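Local coordinates for apicoplast TIC22, putative (Plasmodium falciparum 3D7, PDB 4E6Z), which probably acts as a chaperone-like component of the TIC machinery, required for the import of proteins into the apicoplast of the malaria parasite, at residues P78-T83 and T261-Y266; M102-Y107 and L168-R173. All coordinates share one frame; numbering follows the deposited sequence.

Interaction 1. Residues P78-T83 and T261-Y266; sequences PVFLIT and TQSVKY
Phe-80 pushes its ring from strand 78-83 against the first turns of helix 261-272, reaching Ser-263 and Tyr-266 one after the other. The CB of Phe-80 points toward the helix, and chi1 of -58° sets CG anti to the carbonyl carbon; the far rim of the ring, CE1, CE2 and CZ, makes the contacts. Its CZ lies 3.6 Å from the carbonyl O of Ser-263, which meets the ring edge close to its plane, where the slightly positive C-H rim suits an oxygen. CE1 of Phe-80 comes to 3.7 Å from CD1 of Tyr-266; the ring planes stand at 87° with centroids 5.5 Å apart. This is the tight, buried half of the contact, and flat aromatic groups fill it well. The hydroxyl of Tyr-266 finds its partner in a hydrogen bond to OE2 of Glu-110.

The other half is looser. The CG of Pro-78 stands 4.1 Å from CB of Ser-263 and equally far from CG2 of Val-264, an exposed residue whose CB points away from the strand. Only this methyl reaches back, and Pro-259 touches both Pro-78 and Val-264. A water bridges carbonyl and hydroxyl here, donating to O of Pro-78 at 2.7 Å and lying 3.1 Å from OG of Ser-263. Serine, small and hydroxylated, lets the strand come near; OG is also hydrogen-bonded to the carbonyl of Leu-104, so its one proton would have to be shared.

No direct hydrogen bond links strand and helix, so ring packing and a single bridging water join the C-terminal helix to the strand near the chain's modelled beginning.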
# COMPACT_ATOMS: atom_id res chain seq x y z
N PRO A 78 6.43 -0.89 -1.03
CA PRO A 78 6.92 -0.27 0.20
C PRO A 78 5.81 -0.09 1.23
O PRO A 78 4.66 0.15 0.85
CB PRO A 78 7.40 1.11 -0.27
CG PRO A 78 7.53 1.00 -1.76
CD PRO A 78 6.47 0.04 -2.17
N VAL A 79 6.15 -0.24 2.51
CA VAL A 79 5.24 0.06 3.61
C VAL A 79 5.99 0.90 4.63
O VAL A 79 7.19 0.70 4.87
CB VAL A 79 4.72 -1.22 4.28
CG1 VAL A 79 3.85 -0.88 5.50
CG2 VAL A 79 3.95 -2.06 3.28
N PHE A 80 5.30 1.86 5.24
CA PHE A 80 5.96 2.83 6.10
C PHE A 80 5.44 2.81 7.54
O PHE A 80 4.25 2.71 7.78
CB PHE A 80 5.85 4.23 5.51
CG PHE A 80 6.42 4.34 4.13
CD1 PHE A 80 7.74 4.70 3.94
CD2 PHE A 80 5.64 4.04 3.02
CE1 PHE A 80 8.27 4.78 2.66
CE2 PHE A 80 6.17 4.12 1.74
CZ PHE A 80 7.48 4.49 1.56
N LEU A 81 6.38 2.91 8.48
CA LEU A 81 6.04 2.98 9.89
C LEU A 81 6.74 4.17 10.54
O LEU A 81 7.73 4.68 10.01
CB LEU A 81 6.45 1.70 10.61
CG LEU A 81 5.78 0.37 10.25
CD1 LEU A 81 6.48 -0.26 9.07
CD2 LEU A 81 5.81 -0.58 11.43
N ILE A 82 6.22 4.60 11.67
CA ILE A 82 6.89 5.63 12.45
C ILE A 82 7.61 4.93 13.60
O ILE A 82 7.03 4.09 14.28
CB ILE A 82 5.90 6.70 12.98
CG1 ILE A 82 5.35 7.54 11.82
CG2 ILE A 82 6.59 7.61 13.98
CD1 ILE A 82 4.51 6.78 10.84
N THR A 83 8.89 5.24 13.78
CA THR A 83 9.69 4.53 14.77
C THR A 83 10.57 5.49 15.54
O THR A 83 10.72 6.65 15.16
CB THR A 83 10.61 3.48 14.11
OG1 THR A 83 11.63 4.15 13.36
CG2 THR A 83 9.81 2.57 13.18
N THR A 261 4.34 5.15 -7.49
CA THR A 261 5.64 5.68 -7.90
C THR A 261 6.17 6.67 -6.87
O THR A 261 7.38 6.84 -6.72
CB THR A 261 5.59 6.34 -9.29
OG1 THR A 261 4.72 7.48 -9.26
CG2 THR A 261 5.11 5.35 -10.35
N GLN A 262 5.26 7.32 -6.15
CA GLN A 262 5.66 8.23 -5.09
C GLN A 262 6.24 7.49 -3.89
O GLN A 262 7.27 7.88 -3.34
CB GLN A 262 4.49 9.12 -4.65
CG GLN A 262 4.24 10.30 -5.57
CD GLN A 262 3.40 11.37 -4.91
OE1 GLN A 262 2.58 11.09 -4.03
NE2 GLN A 262 3.60 12.62 -5.32
N SER A 263 5.58 6.41 -3.48
CA SER A 263 6.09 5.57 -2.40
C SER A 263 7.52 5.11 -2.70
O SER A 263 8.39 5.16 -1.83
CB SER A 263 5.20 4.35 -2.18
OG SER A 263 3.91 4.73 -1.74
N VAL A 264 7.74 4.68 -3.94
CA VAL A 264 9.06 4.19 -4.34
C VAL A 264 10.08 5.32 -4.36
O VAL A 264 11.19 5.19 -3.84
CB VAL A 264 9.01 3.50 -5.72
CG1 VAL A 264 10.42 3.11 -6.16
CG2 VAL A 264 8.11 2.28 -5.66
N LYS A 265 9.69 6.44 -4.96
CA LYS A 265 10.53 7.62 -5.03
C LYS A 265 10.92 8.10 -3.63
O LYS A 265 12.00 8.65 -3.42
CB LYS A 265 9.78 8.73 -5.77
CG LYS A 265 10.63 9.58 -6.69
CD LYS A 265 9.77 10.13 -7.83
CE LYS A 265 8.44 10.65 -7.31
NZ LYS A 265 7.48 10.95 -8.42
N TYR A 266 10.02 7.87 -2.67
CA TYR A 266 10.21 8.32 -1.29
C TYR A 266 11.33 7.55 -0.59
O TYR A 266 11.93 8.05 0.36
CB TYR A 266 8.91 8.17 -0.50
CG TYR A 266 8.92 8.86 0.84
CD1 TYR A 266 9.35 8.21 1.98
CD2 TYR A 266 8.49 10.18 0.96
CE1 TYR A 266 9.37 8.84 3.21
CE2 TYR A 266 8.50 10.82 2.19
CZ TYR A 266 8.94 10.15 3.30
OH TYR A 266 8.95 10.78 4.52
O HOH W 1 3.57 1.79 -1.00

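Interaction 2. Residues M102-Y107 and L168-R173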
# COMPACT_ATOMS: atom_id res chain seq x y z
N MSE A 102 0.80 0.66 9.96
CA MSE A 102 1.62 0.53 8.77
C MSE A 102 0.94 1.23 7.60
O MSE A 102 -0.21 0.95 7.29
CB MSE A 102 1.81 -0.95 8.44
CG MSE A 102 2.34 -1.75 9.60
SE MSE A 102 2.60 -3.62 9.16
CE MSE A 102 0.77 -4.09 8.64
N PHE A 103 1.65 2.17 6.97
CA PHE A 103 1.05 2.99 5.92
C PHE A 103 1.56 2.60 4.54
O PHE A 103 2.76 2.38 4.34
CB PHE A 103 1.34 4.47 6.18
CG PHE A 103 0.81 4.98 7.49
CD1 PHE A 103 -0.45 5.56 7.56
CD2 PHE A 103 1.56 4.87 8.66
CE1 PHE A 103 -0.95 6.02 8.77
CE2 PHE A 103 1.07 5.33 9.87
CZ PHE A 103 -0.19 5.91 9.93
N LEU A 104 0.65 2.50 3.58
CA LEU A 104 1.03 2.24 2.20
C LEU A 104 1.51 3.52 1.53
O LEU A 104 2.24 3.48 0.54
CB LEU A 104 -0.13 1.62 1.42
CG LEU A 104 -0.29 0.11 1.62
CD1 LEU A 104 -1.71 -0.36 1.32
CD2 LEU A 104 0.73 -0.65 0.77
N CYS A 105 1.11 4.66 2.09
CA CYS A 105 1.53 5.97 1.58
C CYS A 105 2.37 6.69 2.62
O CYS A 105 1.92 6.89 3.75
CB CYS A 105 0.31 6.82 1.20
SG CYS A 105 0.71 8.52 0.69
N PRO A 106 3.59 7.08 2.23
CA PRO A 106 4.57 7.67 3.16
C PRO A 106 4.10 9.01 3.70
O PRO A 106 4.53 9.41 4.78
CB PRO A 106 5.81 7.86 2.28
CG PRO A 106 5.26 7.99 0.88
CD PRO A 106 4.10 7.05 0.84
N TYR A 107 3.25 9.70 2.96
CA TYR A 107 2.77 11.01 3.39
C TYR A 107 1.69 10.89 4.46
O TYR A 107 1.50 11.79 5.26
CB TYR A 107 2.31 11.84 2.19
CG TYR A 107 3.39 12.00 1.15
CD1 TYR A 107 4.52 12.78 1.40
CD2 TYR A 107 3.30 11.36 -0.08
CE1 TYR A 107 5.52 12.92 0.45
CE2 TYR A 107 4.30 11.49 -1.03
CZ TYR A 107 5.40 12.27 -0.76
OH TYR A 107 6.39 12.41 -1.71
N LEU A 168 -2.78 -2.23 8.70
CA LEU A 168 -2.36 -1.68 7.42
C LEU A 168 -3.30 -0.54 7.00
O LEU A 168 -4.52 -0.71 6.99
CB LEU A 168 -2.34 -2.77 6.35
CG LEU A 168 -1.84 -2.42 4.94
CD1 LEU A 168 -0.38 -2.03 4.95
CD2 LEU A 168 -2.08 -3.59 4.00
N ILE A 169 -2.72 0.61 6.66
CA ILE A 169 -3.51 1.77 6.24
C ILE A 169 -3.29 2.11 4.76
O ILE A 169 -2.22 2.58 4.38
CB ILE A 169 -3.13 3.01 7.06
CG1 ILE A 169 -3.10 2.69 8.56
CG2 ILE A 169 -4.10 4.16 6.76
CD1 ILE A 169 -4.42 2.19 9.09
N SER A 170 -4.32 1.89 3.94
CA SER A 170 -4.24 2.25 2.53
C SER A 170 -4.05 3.76 2.37
O SER A 170 -4.38 4.52 3.27
CB SER A 170 -5.51 1.82 1.78
OG SER A 170 -5.54 0.41 1.60
N SER A 171 -3.50 4.17 1.24
CA SER A 171 -3.34 5.58 0.93
C SER A 171 -4.66 6.32 1.11
O SER A 171 -5.67 5.96 0.50
CB SER A 171 -2.83 5.77 -0.49
OG SER A 171 -2.80 7.14 -0.85
N LYS A 172 -4.65 7.36 1.93
CA LYS A 172 -5.85 8.14 2.19
C LYS A 172 -6.42 8.69 0.89
O LYS A 172 -7.62 8.69 0.67
CB LYS A 172 -5.54 9.27 3.16
CG LYS A 172 -6.75 10.09 3.57
CD LYS A 172 -6.32 11.36 4.30
CE LYS A 172 -7.51 12.09 4.89
NZ LYS A 172 -8.16 11.33 5.99
N ARG A 173 -5.53 9.16 0.02
CA ARG A 173 -5.92 9.78 -1.24
C ARG A 173 -6.47 8.76 -2.25
O ARG A 173 -7.34 9.09 -3.05
CB ARG A 173 -4.73 10.54 -1.84
CG ARG A 173 -5.03 11.27 -3.13
CD ARG A 173 -3.79 11.92 -3.71
NE ARG A 173 -2.74 10.95 -4.01
CZ ARG A 173 -1.68 11.19 -4.78
NH1 ARG A 173 -1.53 12.38 -5.34
NH2 ARG A 173 -0.78 10.24 -4.98
O HOH W 2 -1.14 4.93 3.87
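Leu-168 and Leu-104, with Met-102 close behind, bury the most surface where 102-107 runs beside 168-173. Leu-168 has CG anti to its backbone N (chi1 -177°), and its CD1 comes 4.0 Å from CG of Leu-104, the two side chains crossing obliquely. Leu-104 lies just beyond its strand, and its methyl CD1 lies against the backbone of 168-173, 3.8 Å from CA of Ser-170. Branched leucines can thus touch both a side chain and a main chain. Met-102, a selenomethionine here, bends at chi3 (-59°) to bring CE within 4.1 Å of CB of Leu-168, roughly at a right angle to it. Its flexible, unbranched chain suits a place shared with several apolar neighbours.

The backbones are paired as parallel strands, Met-102 beside Leu-168 and Phe-103 beside Ile-169. Ile-169 N donates to O of Met-102 over 2.6 Å, nearly along the C=O axis, and Leu-104 N returns a bond to O of Ile-169. That carbonyl also accepts a hydrogen bond from a water, which in turn accepts from Cys-105 N and so carries the pairing past the last bridge. On the face opposite Met-102 and Leu-168, the ring of Phe-103 lies alongside Ile-169, CD1 to CB 3.7 Å. Two residues beyond the strand ends, at the starts of the helices, CB of Cys-105 meets CB of Ser-171 at 3.7 Å; each residue is an N-cap, cysteine through a weak bond from Tyr-107 N and serine through a weak one from Gln-174 N.

Thus two strand-to-helix turns lie side by side: helices 106-119 and 172-179 start together, helix 135-150 packs on Met-102, and strand 78-83 touches both Met-102 and Phe-103.

How the interactions relate
Both contacts are buried near the middle of the chain, and interaction 2 is nested within the loop that interaction 1 closes. They share no segment but touch directly: Phe-80 N lies 2.7 Å from Phe-103 O, a probable hydrogen bond that ties strand 78-83 to strand 97-103, and helix 261-272 reaches the turn after that strand through Ser-263. Interaction 2 is more extensive, with 432 Å² buried against 202 Å², and rests on main-chain pairing of parallel strands. Interaction 1 sets a helix across a strand, uses side-chain packing and a water, and has an exposed margin at Val-264. Residues 102-107 thus lie between 168-173 and the elements of interaction 1.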